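Local coordinates for type III Pentaketide Synthase (Neurospora crassa, PDB 3EUO), which makes pentaketides as a type III polyketide synthase, an acyltransferase of the chalcone/stilbene synthase family, at the interface of chains A and B. Numbering follows the deposited sequence. Chains: chain A/B, Type III Pentaketide Synthase.

Contact 1: the interface of chains A and B. Residues chain A 111, 140-142, 243, 250; chain B 115-116.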
loop_
_atom_site.group_PDB
_atom_site.type_symbol
_atom_site.label_atom_id
_atom_site.label_comp_id
_atom_site.label_asym_id
_atom_site.label_seq_id
_atom_site.Cartn_x
_atom_site.Cartn_y
_atom_site.Cartn_z
ATOM N N CYS A 111 -0.197 -9.150 -1.880
ATOM C CA CYS A 111 0.388 -8.930 -3.205
ATOM C C CYS A 111 -0.408 -9.664 -4.282
ATOM O O CYS A 111 0.016 -9.713 -5.437
ATOM C CB CYS A 111 1.860 -9.342 -3.232
ATOM S SG CYS A 111 2.105 -11.096 -2.951
ATOM N N GLY A 140 3.567 -3.763 -2.899
ATOM C CA GLY A 140 4.934 -3.786 -3.409
ATOM C C GLY A 140 5.927 -4.719 -2.734
ATOM O O GLY A 140 7.062 -4.842 -3.188
ATOM N N ILE A 141 5.498 -5.416 -1.684
ATOM C CA ILE A 141 6.446 -6.139 -0.814
ATOM C C ILE A 141 6.316 -7.669 -0.731
ATOM O O ILE A 141 7.193 -8.336 -0.173
ATOM C CB ILE A 141 6.462 -5.533 0.612
ATOM C CG1 ILE A 141 5.046 -5.562 1.211
ATOM C CG2 ILE A 141 7.026 -4.109 0.556
ATOM C CD1 ILE A 141 4.913 -4.894 2.570
ATOM N N GLY A 142 5.245 -8.235 -1.271
ATOM C CA GLY A 142 5.101 -9.697 -1.279
ATOM C C GLY A 142 5.338 -10.382 0.059
ATOM O O GLY A 142 4.723 -10.025 1.059
ATOM N N PHE A 243 7.153 -9.846 -8.443
ATOM C CA PHE A 243 5.796 -10.299 -8.733
ATOM C C PHE A 243 5.232 -9.227 -9.666
ATOM O O PHE A 243 4.837 -8.149 -9.221
ATOM C CB PHE A 243 4.996 -10.418 -7.423
ATOM C CG PHE A 243 3.873 -11.432 -7.456
ATOM C CD1 PHE A 243 3.982 -12.622 -8.176
ATOM C CD2 PHE A 243 2.720 -11.213 -6.702
ATOM C CE1 PHE A 243 2.948 -13.557 -8.177
ATOM C CE2 PHE A 243 1.675 -12.146 -6.698
ATOM C CZ PHE A 243 1.789 -13.318 -7.433
ATOM N N TRP A 250 -0.387 -11.768 -11.579
ATOM C CA TRP A 250 1.006 -11.409 -11.346
ATOM C C TRP A 250 1.908 -12.598 -11.642
ATOM O O TRP A 250 1.614 -13.730 -11.232
ATOM C CB TRP A 250 1.231 -10.922 -9.905
ATOM C CG TRP A 250 0.559 -9.620 -9.591
ATOM C CD1 TRP A 250 1.143 -8.381 -9.548
ATOM C CD2 TRP A 250 -0.830 -9.421 -9.275
ATOM N NE1 TRP A 250 0.205 -7.429 -9.224
ATOM C CE2 TRP A 250 -1.012 -8.039 -9.055
ATOM C CE3 TRP A 250 -1.934 -10.279 -9.148
ATOM C CZ2 TRP A 250 -2.261 -7.486 -8.722
ATOM C CZ3 TRP A 250 -3.180 -9.730 -8.831
ATOM C CH2 TRP A 250 -3.326 -8.344 -8.618
ATOM N N ALA B 115 3.181 -3.422 -8.693
ATOM C CA ALA B 115 4.517 -3.963 -8.919
ATOM C C ALA B 115 5.125 -4.466 -7.625
ATOM O O ALA B 115 4.811 -3.964 -6.548
ATOM C CB ALA B 115 5.420 -2.897 -9.533
ATOM N N ASN B 116 5.983 -5.470 -7.740
ATOM C CA ASN B 116 6.771 -5.956 -6.618
ATOM C C ASN B 116 8.170 -6.262 -7.138
ATOM O O ASN B 116 8.319 -7.145 -7.992
ATOM C CB ASN B 116 6.174 -7.221 -6.000
ATOM C CG ASN B 116 4.692 -7.096 -5.704
ATOM O OD1 ASN B 116 3.849 -7.238 -6.600
ATOM N ND2 ASN B 116 4.362 -6.864 -4.441
HETATM O O HOH W 1 1.915 -5.908 -3.738
HETATM O O HOH W 2 0.989 -7.222 -6.207
#

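Contact 2: the interface of chains A and B. Residues chain A 233, 238, 368; chain B 117, 121, 125.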
loop_
_atom_site.group_PDB
_atom_site.type_symbol
_atom_site.label_atom_id
_atom_site.label_comp_id
_atom_site.label_asym_id
_atom_site.label_seq_id
_atom_site.Cartn_x
_atom_site.Cartn_y
_atom_site.Cartn_z
ATOM N N VAL A 233 17.417 -3.403 2.819
ATOM C CA VAL A 233 17.305 -3.816 1.424
ATOM C C VAL A 233 18.672 -4.335 0.965
ATOM O O VAL A 233 19.687 -3.660 1.151
ATOM C CB VAL A 233 16.839 -2.658 0.517
ATOM C CG1 VAL A 233 16.869 -3.064 -0.936
ATOM C CG2 VAL A 233 15.438 -2.220 0.915
ATOM N N GLU A 238 16.899 -6.474 -7.092
ATOM C CA GLU A 238 15.543 -6.307 -7.641
ATOM C C GLU A 238 15.153 -7.421 -8.602
ATOM O O GLU A 238 14.042 -7.935 -8.535
ATOM C CB GLU A 238 15.406 -4.984 -8.396
ATOM C CG GLU A 238 15.645 -3.766 -7.570
ATOM C CD GLU A 238 17.081 -3.271 -7.628
ATOM O OE1 GLU A 238 17.991 -4.006 -8.097
ATOM O OE2 GLU A 238 17.300 -2.126 -7.188
ATOM N N GLY A 368 12.705 -7.022 -3.332
ATOM C CA GLY A 368 13.523 -5.880 -2.924
ATOM C C GLY A 368 14.979 -6.040 -3.336
ATOM O O GLY A 368 15.484 -5.243 -4.138
ATOM N N PRO B 117 9.191 -5.511 -6.666
ATOM C CA PRO B 117 9.130 -4.339 -5.766
ATOM C C PRO B 117 8.282 -3.181 -6.312
ATOM O O PRO B 117 8.165 -3.019 -7.534
ATOM C CB PRO B 117 10.595 -3.893 -5.660
ATOM C CG PRO B 117 11.399 -5.105 -6.030
ATOM C CD PRO B 117 10.578 -5.850 -7.039
ATOM N N HIS B 121 10.569 1.681 -4.333
ATOM C CA HIS B 121 11.910 1.112 -4.277
ATOM C C HIS B 121 12.843 1.795 -5.279
ATOM O O HIS B 121 13.952 2.211 -4.930
ATOM C CB HIS B 121 11.892 -0.390 -4.542
ATOM C CG HIS B 121 13.260 -0.994 -4.595
ATOM N ND1 HIS B 121 14.014 -1.033 -5.750
ATOM C CD2 HIS B 121 14.032 -1.538 -3.625
ATOM C CE1 HIS B 121 15.180 -1.598 -5.492
ATOM N NE2 HIS B 121 15.213 -1.922 -4.211
ATOM N N LYS B 125 16.082 4.235 -4.610
ATOM C CA LYS B 125 17.387 3.825 -5.115
ATOM C C LYS B 125 18.038 4.934 -5.941
ATOM O O LYS B 125 19.208 5.260 -5.733
ATOM C CB LYS B 125 17.260 2.543 -5.939
ATOM C CG LYS B 125 18.605 1.927 -6.314
ATOM C CD LYS B 125 18.417 0.777 -7.283
ATOM C CE LYS B 125 19.755 0.197 -7.723
ATOM N NZ LYS B 125 19.576 -1.164 -8.313
#

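Contact 1: the interface of chains A and B
A:Phe243 N donates to the backbone O of B:Asn116 at 3.0 Å, with 155° at the hydrogen, in an antiparallel beta bridge that joins strand 241-246 of chain A to the short strand 115-116 of chain B. The return bond, from B:Asn116 N to A:Phe243 O, is weak. Beside the bridge the two side chains run alongside each other and point the same way, CB of A:Phe243 3.7 Å from CB of B:Asn116, with amide and ring planes 55° apart. With CG anti to its own carbonyl carbon (chi1 -49°), B:Asn116 sends its amide between A:Phe243 and the loop of A:Gly140. There two linked waters hold it: ND2 meets water 1 at 2.7 Å, which also binds A:Gly140 N, and OD1 meets water 2 at 2.9 Å, which also binds A:Cys111 O. Water 2 sits over the rim of one face of the A:Trp250 ring. OD1 as modelled lies 2.9 Å from A:Phe243 O, a clash of two acceptors, so the assignment of the amide ends is doubtful. Behind the bridge, CB of A:Trp250 covers the centre of one face of the A:Phe243 ring. An alanine at B:Asn116 would probably deprive both waters of their amide partner and open a gap beside A:Gly140. The loop of A:Gly140 to A:Gly142 leads directly into A:Cys143, the catalytic nucleophile of the family, seen here as 3-sulfinoalanine. B:Asn116 precedes the cis-proline B:Pro117; in chalcone synthases the residue at this position reaches across the dimer to wall the partner's active site, and B:Asn116 probably does likewise for chain A.

Contact 2: the interface of chains A and B
A:Glu238, at the start of 3-10 helix 238-240, carries its side chain past the rim of the B:His121 imidazole to the amine of B:Lys125. Its CB stays 4.5 Å from CE1 of the ring, at the margin of contact. At CG the chain bends (chi2 93°) and passes by CE1, though that approach is modelled too close to be weighed. CD follows, 3.3 Å from NZ of B:Lys125. At the tip, OE2 takes the hydrogen bond and salt bridge from B:Lys125 NZ at 2.7 Å; the amine arrives on the syn side, 22° out of the carboxylate plane. OE1 lies farther from the same amine. The lysine, extended beyond CG, comes from the opposite direction, while the carboxylate stands nearly upright against the imidazole, their planes 85° apart, with OE2 in the ring plane at its edge. B:His121 projects from helix 119-127 toward chain A. There CG1 of A:Val233 meets another part of the ring edge, 3.8 Å from NE2, and the carbonyl of A:Gly368 comes near the same nitrogen. The lysine's positive charge probably steadies the carboxylate beside the ring. B:Pro117, which follows a cis peptide bond, closes the patch with its ring: CG rests 3.6 Å from A:Gly368 N.

Contact 1 and contact 2 lie about 11 Å apart, measured between the centres of their C-alpha atoms, and form one continuous seam. On chain B the cis peptide between B:Asn116 and B:Pro117 joins them: contact 1 uses strand 115-116, contact 2 the proline and helix 119-127 that soon follows. On chain A, 3-10 helix 238-240 runs directly into strand 241-246. The two-fold repeats both contacts with the chains exchanged. The salt-bridged helix of contact 2 may thus help position the loop that enters the partner's active-site region in contact 1, tying dimer assembly to pocket shape.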